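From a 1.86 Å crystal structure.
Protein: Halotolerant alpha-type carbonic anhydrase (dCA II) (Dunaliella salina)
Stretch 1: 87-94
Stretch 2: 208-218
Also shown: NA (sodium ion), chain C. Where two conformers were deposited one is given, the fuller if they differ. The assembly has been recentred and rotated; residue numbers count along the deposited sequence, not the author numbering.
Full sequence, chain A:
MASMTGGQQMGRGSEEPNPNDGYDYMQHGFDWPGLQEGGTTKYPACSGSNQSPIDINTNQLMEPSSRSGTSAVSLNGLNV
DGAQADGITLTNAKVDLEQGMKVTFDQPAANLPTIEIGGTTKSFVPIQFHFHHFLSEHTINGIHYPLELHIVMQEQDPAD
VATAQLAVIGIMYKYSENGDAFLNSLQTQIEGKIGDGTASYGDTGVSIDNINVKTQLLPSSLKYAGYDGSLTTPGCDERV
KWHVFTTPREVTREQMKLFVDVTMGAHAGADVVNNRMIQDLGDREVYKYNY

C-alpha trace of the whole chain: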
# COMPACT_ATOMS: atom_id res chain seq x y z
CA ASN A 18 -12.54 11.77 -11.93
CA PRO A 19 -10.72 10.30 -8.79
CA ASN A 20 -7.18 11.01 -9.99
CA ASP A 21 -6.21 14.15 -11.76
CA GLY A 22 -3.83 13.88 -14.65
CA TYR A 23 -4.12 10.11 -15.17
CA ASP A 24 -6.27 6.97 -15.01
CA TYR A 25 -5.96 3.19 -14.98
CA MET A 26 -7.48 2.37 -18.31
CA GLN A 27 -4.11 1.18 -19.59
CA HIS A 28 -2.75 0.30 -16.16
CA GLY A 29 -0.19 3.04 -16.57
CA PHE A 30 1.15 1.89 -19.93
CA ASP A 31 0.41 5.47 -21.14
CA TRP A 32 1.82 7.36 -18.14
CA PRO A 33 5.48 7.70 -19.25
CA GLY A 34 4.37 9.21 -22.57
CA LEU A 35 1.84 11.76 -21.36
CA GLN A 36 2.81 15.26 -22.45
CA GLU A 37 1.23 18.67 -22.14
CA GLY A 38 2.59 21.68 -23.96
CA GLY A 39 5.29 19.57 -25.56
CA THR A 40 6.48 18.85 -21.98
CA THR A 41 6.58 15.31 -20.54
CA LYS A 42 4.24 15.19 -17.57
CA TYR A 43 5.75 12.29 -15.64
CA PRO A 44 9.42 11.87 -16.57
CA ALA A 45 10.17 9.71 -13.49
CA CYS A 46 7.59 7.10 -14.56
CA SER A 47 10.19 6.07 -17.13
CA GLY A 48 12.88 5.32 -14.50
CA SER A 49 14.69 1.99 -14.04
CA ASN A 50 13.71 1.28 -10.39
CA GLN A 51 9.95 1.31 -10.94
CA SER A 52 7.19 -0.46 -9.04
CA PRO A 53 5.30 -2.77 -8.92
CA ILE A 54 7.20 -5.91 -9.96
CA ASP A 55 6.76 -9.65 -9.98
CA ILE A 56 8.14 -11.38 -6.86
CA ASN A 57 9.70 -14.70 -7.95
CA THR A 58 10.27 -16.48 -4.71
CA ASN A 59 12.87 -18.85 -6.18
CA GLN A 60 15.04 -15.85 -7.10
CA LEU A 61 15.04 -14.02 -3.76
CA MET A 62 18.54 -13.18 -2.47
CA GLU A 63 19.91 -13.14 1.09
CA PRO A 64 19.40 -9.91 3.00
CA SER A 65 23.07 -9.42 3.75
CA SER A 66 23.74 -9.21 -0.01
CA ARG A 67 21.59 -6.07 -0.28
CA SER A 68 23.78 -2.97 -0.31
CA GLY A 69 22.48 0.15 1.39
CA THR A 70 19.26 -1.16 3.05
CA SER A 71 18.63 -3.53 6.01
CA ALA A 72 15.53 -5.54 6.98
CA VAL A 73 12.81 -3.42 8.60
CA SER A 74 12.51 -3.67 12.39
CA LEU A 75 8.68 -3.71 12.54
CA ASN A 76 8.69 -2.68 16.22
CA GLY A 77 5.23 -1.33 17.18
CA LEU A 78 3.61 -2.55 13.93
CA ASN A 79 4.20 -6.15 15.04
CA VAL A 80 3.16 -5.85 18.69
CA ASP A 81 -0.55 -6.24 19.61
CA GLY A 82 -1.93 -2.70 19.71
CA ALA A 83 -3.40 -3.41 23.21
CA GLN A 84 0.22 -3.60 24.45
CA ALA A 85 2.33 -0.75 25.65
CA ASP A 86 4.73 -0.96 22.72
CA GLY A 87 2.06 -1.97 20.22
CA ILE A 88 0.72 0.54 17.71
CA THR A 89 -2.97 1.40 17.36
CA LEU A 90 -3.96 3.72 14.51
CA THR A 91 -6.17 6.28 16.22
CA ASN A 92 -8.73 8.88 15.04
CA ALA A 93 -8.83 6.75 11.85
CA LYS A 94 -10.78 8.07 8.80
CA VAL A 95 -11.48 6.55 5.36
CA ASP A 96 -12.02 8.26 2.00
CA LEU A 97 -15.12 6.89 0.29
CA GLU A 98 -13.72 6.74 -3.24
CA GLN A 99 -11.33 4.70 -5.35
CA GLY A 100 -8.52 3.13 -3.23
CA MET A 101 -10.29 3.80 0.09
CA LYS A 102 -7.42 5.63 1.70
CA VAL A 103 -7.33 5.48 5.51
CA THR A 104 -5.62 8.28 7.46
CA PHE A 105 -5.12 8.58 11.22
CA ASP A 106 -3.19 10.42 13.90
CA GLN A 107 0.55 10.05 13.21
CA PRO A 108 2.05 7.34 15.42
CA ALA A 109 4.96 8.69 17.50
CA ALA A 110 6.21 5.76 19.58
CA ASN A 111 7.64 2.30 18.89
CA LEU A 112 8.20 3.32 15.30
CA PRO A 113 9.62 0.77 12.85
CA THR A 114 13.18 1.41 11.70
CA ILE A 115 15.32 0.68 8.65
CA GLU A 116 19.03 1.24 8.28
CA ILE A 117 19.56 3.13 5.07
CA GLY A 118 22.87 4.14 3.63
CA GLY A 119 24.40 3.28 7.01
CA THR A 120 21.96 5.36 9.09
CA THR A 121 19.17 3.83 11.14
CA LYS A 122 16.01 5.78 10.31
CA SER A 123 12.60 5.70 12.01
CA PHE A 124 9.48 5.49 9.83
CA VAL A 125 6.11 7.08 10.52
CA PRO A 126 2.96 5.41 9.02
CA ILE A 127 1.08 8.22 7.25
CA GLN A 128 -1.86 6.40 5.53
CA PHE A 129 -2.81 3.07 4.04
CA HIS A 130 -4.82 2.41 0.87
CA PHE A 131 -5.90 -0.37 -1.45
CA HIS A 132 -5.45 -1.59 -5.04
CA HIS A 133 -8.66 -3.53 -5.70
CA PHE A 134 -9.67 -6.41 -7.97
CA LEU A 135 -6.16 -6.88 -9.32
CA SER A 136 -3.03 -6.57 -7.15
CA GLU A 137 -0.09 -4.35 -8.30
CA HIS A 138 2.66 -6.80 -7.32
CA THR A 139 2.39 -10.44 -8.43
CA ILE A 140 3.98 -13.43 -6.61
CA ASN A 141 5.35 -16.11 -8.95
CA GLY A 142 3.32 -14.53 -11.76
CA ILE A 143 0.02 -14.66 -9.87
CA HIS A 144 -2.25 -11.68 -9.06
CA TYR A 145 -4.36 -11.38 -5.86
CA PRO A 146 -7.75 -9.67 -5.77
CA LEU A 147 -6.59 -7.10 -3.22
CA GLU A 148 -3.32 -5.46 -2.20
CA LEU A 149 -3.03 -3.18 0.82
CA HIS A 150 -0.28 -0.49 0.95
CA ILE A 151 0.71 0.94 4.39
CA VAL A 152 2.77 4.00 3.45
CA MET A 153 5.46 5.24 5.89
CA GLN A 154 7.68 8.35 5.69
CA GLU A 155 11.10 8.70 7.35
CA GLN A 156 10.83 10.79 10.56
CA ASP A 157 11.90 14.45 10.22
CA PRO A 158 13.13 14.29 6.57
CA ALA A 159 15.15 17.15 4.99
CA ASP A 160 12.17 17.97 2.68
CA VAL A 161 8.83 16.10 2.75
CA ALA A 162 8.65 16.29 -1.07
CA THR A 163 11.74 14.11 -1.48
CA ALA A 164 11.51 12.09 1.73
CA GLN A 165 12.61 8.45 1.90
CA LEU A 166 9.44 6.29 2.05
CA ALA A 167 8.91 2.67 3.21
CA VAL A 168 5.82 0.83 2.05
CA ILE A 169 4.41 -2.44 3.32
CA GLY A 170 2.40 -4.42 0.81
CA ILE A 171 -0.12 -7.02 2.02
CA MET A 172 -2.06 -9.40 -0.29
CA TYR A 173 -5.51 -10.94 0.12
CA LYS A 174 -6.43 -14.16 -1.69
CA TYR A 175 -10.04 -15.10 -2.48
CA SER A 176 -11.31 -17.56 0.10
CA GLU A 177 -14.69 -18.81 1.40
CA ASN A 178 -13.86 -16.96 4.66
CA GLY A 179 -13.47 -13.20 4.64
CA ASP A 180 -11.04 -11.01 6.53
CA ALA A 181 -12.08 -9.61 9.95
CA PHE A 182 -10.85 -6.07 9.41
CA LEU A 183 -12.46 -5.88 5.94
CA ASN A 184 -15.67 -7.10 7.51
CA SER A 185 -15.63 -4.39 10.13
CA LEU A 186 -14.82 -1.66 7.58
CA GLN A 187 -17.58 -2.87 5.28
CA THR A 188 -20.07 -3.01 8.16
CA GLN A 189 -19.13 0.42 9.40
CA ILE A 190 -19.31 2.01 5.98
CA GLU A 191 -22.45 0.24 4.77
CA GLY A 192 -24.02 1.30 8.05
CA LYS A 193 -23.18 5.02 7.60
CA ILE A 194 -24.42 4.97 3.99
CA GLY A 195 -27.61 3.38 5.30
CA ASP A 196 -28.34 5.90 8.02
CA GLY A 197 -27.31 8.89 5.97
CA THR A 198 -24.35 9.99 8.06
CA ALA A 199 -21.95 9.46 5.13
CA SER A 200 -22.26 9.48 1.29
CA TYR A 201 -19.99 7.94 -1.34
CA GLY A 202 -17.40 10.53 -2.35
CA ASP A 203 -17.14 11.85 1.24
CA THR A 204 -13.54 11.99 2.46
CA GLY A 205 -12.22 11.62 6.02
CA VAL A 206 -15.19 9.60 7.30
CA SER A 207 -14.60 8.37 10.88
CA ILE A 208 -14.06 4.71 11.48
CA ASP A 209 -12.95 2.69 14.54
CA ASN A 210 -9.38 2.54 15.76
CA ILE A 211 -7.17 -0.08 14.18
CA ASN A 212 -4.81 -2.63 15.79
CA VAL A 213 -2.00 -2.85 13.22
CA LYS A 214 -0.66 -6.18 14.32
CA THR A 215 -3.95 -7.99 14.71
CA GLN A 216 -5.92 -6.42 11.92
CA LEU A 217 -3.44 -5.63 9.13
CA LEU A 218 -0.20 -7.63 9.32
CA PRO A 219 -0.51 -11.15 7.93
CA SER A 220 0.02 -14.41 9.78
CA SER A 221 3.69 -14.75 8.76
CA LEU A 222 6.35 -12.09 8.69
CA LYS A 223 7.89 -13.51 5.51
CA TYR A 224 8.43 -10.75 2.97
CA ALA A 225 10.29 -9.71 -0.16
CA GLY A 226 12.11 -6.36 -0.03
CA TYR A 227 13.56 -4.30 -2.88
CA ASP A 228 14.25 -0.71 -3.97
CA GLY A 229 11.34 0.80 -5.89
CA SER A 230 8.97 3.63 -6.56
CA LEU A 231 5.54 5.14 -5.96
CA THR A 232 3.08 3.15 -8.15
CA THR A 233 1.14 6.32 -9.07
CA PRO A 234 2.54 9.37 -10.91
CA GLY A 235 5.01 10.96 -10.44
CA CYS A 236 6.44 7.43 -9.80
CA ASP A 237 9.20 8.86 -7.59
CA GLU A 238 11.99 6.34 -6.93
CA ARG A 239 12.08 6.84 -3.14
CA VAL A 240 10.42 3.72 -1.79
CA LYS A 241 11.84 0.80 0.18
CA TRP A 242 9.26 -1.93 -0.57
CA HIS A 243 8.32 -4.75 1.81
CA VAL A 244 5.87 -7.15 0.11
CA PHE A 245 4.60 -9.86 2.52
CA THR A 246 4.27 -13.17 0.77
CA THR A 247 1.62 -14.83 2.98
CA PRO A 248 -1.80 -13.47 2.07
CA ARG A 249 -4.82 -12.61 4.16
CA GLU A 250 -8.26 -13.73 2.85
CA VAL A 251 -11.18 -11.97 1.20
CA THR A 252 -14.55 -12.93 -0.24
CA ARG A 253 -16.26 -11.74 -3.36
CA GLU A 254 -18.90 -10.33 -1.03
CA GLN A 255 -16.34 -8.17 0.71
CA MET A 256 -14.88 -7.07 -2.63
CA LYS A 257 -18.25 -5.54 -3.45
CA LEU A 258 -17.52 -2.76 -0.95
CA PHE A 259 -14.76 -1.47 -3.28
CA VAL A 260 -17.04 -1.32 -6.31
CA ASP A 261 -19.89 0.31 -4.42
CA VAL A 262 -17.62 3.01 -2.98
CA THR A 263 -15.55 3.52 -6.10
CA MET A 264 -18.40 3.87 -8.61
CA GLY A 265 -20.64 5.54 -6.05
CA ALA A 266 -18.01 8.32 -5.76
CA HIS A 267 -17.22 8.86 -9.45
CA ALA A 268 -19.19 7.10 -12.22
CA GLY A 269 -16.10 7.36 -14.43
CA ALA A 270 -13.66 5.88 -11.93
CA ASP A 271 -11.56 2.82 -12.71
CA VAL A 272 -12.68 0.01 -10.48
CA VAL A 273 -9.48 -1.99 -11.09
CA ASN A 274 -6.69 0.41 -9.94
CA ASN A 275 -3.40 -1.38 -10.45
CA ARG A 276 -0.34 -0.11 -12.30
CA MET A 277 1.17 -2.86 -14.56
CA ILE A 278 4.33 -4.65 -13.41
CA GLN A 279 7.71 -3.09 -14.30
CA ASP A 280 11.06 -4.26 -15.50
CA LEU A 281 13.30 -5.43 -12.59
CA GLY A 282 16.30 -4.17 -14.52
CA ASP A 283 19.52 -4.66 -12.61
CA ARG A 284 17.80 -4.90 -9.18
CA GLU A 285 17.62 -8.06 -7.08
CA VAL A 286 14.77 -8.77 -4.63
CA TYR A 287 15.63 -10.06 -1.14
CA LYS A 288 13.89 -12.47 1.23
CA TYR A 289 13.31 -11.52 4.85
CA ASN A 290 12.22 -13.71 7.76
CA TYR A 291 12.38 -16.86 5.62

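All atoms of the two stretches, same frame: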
# COMPACT_ATOMS: atom_id res chain seq x y z
N GLY A 87 2.79 -1.52 21.41
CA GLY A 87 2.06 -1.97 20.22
C GLY A 87 1.34 -0.76 19.67
O GLY A 87 0.81 0.06 20.42
N ILE A 88 1.33 -0.62 18.34
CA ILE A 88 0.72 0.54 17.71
C ILE A 88 -0.76 0.38 17.38
O ILE A 88 -1.17 -0.64 16.79
CB ILE A 88 1.49 0.91 16.37
CG1 ILE A 88 2.88 1.51 16.73
CG2 ILE A 88 0.70 1.96 15.57
CD1 ILE A 88 3.74 1.96 15.52
N THR A 89 -1.55 1.39 17.74
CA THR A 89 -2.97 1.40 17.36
C THR A 89 -3.15 2.66 16.55
O THR A 89 -2.79 3.74 17.00
CB THR A 89 -3.91 1.49 18.56
OG1 THR A 89 -3.73 0.30 19.36
CG2 THR A 89 -5.39 1.57 18.03
N LEU A 90 -3.72 2.55 15.35
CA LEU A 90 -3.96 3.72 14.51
C LEU A 90 -5.21 4.36 15.11
O LEU A 90 -6.27 3.75 15.15
CB LEU A 90 -4.24 3.25 13.07
CG LEU A 90 -3.05 2.47 12.48
CD1 LEU A 90 -3.37 2.22 11.02
CD2 LEU A 90 -1.74 3.24 12.62
N THR A 91 -5.07 5.60 15.55
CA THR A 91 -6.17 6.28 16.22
C THR A 91 -6.77 7.45 15.44
O THR A 91 -6.10 8.04 14.59
CB THR A 91 -5.71 6.76 17.62
OG1 THR A 91 -4.89 7.91 17.46
CG2 THR A 91 -4.92 5.67 18.32
N ASN A 92 -8.04 7.78 15.73
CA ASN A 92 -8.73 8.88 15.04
C ASN A 92 -8.65 8.52 13.51
O ASN A 92 -8.35 9.35 12.66
CB ASN A 92 -8.05 10.24 15.32
CG ASN A 92 -8.77 11.42 14.65
OD1 ASN A 92 -9.95 11.33 14.28
ND2 ASN A 92 -8.05 12.55 14.49
N ALA A 93 -8.88 7.24 13.22
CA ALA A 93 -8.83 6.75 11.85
C ALA A 93 -10.03 7.31 11.02
O ALA A 93 -11.11 7.56 11.55
CB ALA A 93 -8.86 5.22 11.88
N LYS A 94 -9.78 7.54 9.74
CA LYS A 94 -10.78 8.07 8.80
C LYS A 94 -10.57 7.38 7.42
O LYS A 94 -9.45 6.98 7.06
CB LYS A 94 -10.59 9.57 8.66
CG LYS A 94 -10.75 10.28 10.02
CD LYS A 94 -10.49 11.76 9.93
CE LYS A 94 -10.88 12.36 11.30
NZ LYS A 94 -10.73 13.86 11.39
N ILE A 208 -13.86 6.11 11.30
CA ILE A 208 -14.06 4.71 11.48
C ILE A 208 -13.32 4.36 12.79
O ILE A 208 -12.63 5.21 13.35
CB ILE A 208 -13.51 3.90 10.30
CG1 ILE A 208 -12.07 4.29 10.03
CG2 ILE A 208 -14.43 4.07 9.08
CD1 ILE A 208 -11.32 3.29 9.11
N ASP A 209 -13.52 3.14 13.28
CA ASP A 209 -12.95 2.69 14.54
C ASP A 209 -11.43 2.62 14.48
O ASP A 209 -10.85 2.48 13.40
CB ASP A 209 -13.43 1.28 14.92
CG ASP A 209 -14.91 1.20 15.23
OD1 ASP A 209 -15.53 2.22 15.54
OD2 ASP A 209 -15.43 0.07 15.18
N ASN A 210 -10.82 2.64 15.66
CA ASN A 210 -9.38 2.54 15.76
C ASN A 210 -8.93 1.21 15.22
O ASN A 210 -9.69 0.24 15.22
CB ASN A 210 -8.95 2.65 17.20
CG ASN A 210 -9.14 4.03 17.73
OD1 ASN A 210 -9.13 5.04 16.98
ND2 ASN A 210 -9.28 4.11 19.06
N ILE A 211 -7.67 1.14 14.81
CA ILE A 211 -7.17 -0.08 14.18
C ILE A 211 -5.89 -0.63 14.84
O ILE A 211 -4.92 0.11 14.99
CB ILE A 211 -6.83 0.25 12.70
CG1 ILE A 211 -8.12 0.74 12.00
CG2 ILE A 211 -6.18 -0.96 12.00
CD1 ILE A 211 -7.86 1.23 10.54
N ASN A 212 -5.91 -1.91 15.15
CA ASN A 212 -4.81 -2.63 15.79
C ASN A 212 -3.95 -3.15 14.61
O ASN A 212 -4.31 -4.11 13.92
CB ASN A 212 -5.43 -3.78 16.62
CG ASN A 212 -4.42 -4.51 17.52
OD1 ASN A 212 -4.77 -4.98 18.66
ND2 ASN A 212 -3.19 -4.68 17.04
N VAL A 213 -2.82 -2.49 14.37
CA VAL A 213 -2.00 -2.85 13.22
C VAL A 213 -1.63 -4.31 13.17
O VAL A 213 -1.85 -5.00 12.15
CB VAL A 213 -0.72 -1.98 13.14
CG1 VAL A 213 0.12 -2.39 11.89
CG2 VAL A 213 -1.11 -0.54 12.96
N LYS A 214 -1.10 -4.80 14.28
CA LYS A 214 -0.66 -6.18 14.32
C LYS A 214 -1.76 -7.21 14.15
O LYS A 214 -1.60 -8.21 13.41
CB LYS A 214 0.10 -6.40 15.64
CG LYS A 214 0.32 -7.86 16.03
CD LYS A 214 1.32 -8.52 15.11
CE LYS A 214 2.07 -9.65 15.84
NZ LYS A 214 1.13 -10.78 16.04
N THR A 215 -2.89 -6.99 14.82
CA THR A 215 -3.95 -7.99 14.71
C THR A 215 -4.87 -7.83 13.51
O THR A 215 -5.41 -8.81 13.00
CB THR A 215 -4.83 -8.05 16.04
OG1 THR A 215 -5.62 -6.85 16.15
CG2 THR A 215 -3.91 -8.15 17.27
N GLN A 216 -5.01 -6.61 13.02
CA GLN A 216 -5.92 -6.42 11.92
C GLN A 216 -5.33 -6.32 10.52
O GLN A 216 -6.02 -6.64 9.56
CB GLN A 216 -6.78 -5.18 12.20
CG GLN A 216 -7.70 -5.43 13.41
CD GLN A 216 -8.60 -4.26 13.67
OE1 GLN A 216 -8.16 -3.22 14.17
NE2 GLN A 216 -9.90 -4.40 13.31
N LEU A 217 -4.07 -5.85 10.42
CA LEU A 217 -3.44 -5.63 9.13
C LEU A 217 -2.29 -6.57 8.78
O LEU A 217 -2.30 -7.14 7.71
CB LEU A 217 -2.99 -4.17 9.02
CG LEU A 217 -4.02 -3.05 9.28
CD1 LEU A 217 -3.30 -1.74 9.17
CD2 LEU A 217 -5.24 -3.10 8.32
N LEU A 218 -1.31 -6.76 9.68
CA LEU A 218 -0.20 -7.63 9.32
C LEU A 218 -0.66 -9.05 9.13
O LEU A 218 -1.54 -9.53 9.87
CB LEU A 218 0.90 -7.61 10.38
CG LEU A 218 1.63 -6.30 10.62
CD1 LEU A 218 2.97 -6.68 11.31
CD2 LEU A 218 1.96 -5.59 9.31
NA NA C . -0.66 0.16 22.30
O HOH W 1 -0.13 -3.06 16.43
O HOH W 2 -1.91 1.65 21.29
O HOH W 3 -10.79 6.06 15.14
O HOH W 4 0.74 1.78 23.01

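The most unusual feature of this contact is a side chain that takes over where the backbone pairing lapses: Asn-210 uses its amide oxygen to hold the turn in the opposing segment. Asn-210 OD1 accepts a hydrogen bond from Asn-92 N at 3.2 Å. Water 3 extends the arrangement: it accepts from Ala-93 N at 3.0 Å and its oxygen lies 2.7 Å from both Asn-210 OD1 and Ile-208 O, with more acceptors in reach than it has protons to give. Asn-92, with phi/psi of 57/42, sits in a left-handed conformation, and its backbone NH is met by this side chain. The rule is that a side-chain carbonyl can serve a backbone NH where a left-handed residue breaks the ladder.

The regular part is a very short antiparallel ladder. Leu-90 and Ile-211 form the hydrogen-bonded pair, with Leu-90 N to Ile-211 O at 2.7 Å and Ile-211 N to Leu-90 O at 3.0 Å. Beyond the interruption, Ile-208 N donates to Ala-93 O at 3.1 Å, a nearly linear bond that fastens the far end.

At the other end the strand runs straight into a helix. Val-213 N gives only a weak bond to Ile-88 O at 3.5 Å; water 1, accepting from Lys-214 N at 2.9 Å and 2.7 Å from Ile-88 O, links the same carbonyl to the next helix NH. Asn-212 holds the N-cap position; its own N donates to Gln-216 OE1 at 2.8 Å, so a helix side chain reaches back to the preceding strand residue.

One leucine can serve both elements: Leu-90 CB lies 4.0 Å from Ile-211 CB on a shared sheet face, and Leu-90 CG lies 3.6 Å from Val-213 CG2 in the helix. Ala-93 points toward the partner, its CB 3.8 Å from Ile-208 CG1 and 4.3 Å from Ile-211 CD1.

Next to the ladder, Gly-87 O coordinates the sodium ion NA at 2.4 Å. Water 2, another ligand of the ion, hydrogen-bonds Thr-89 OG1 at 3.0 Å.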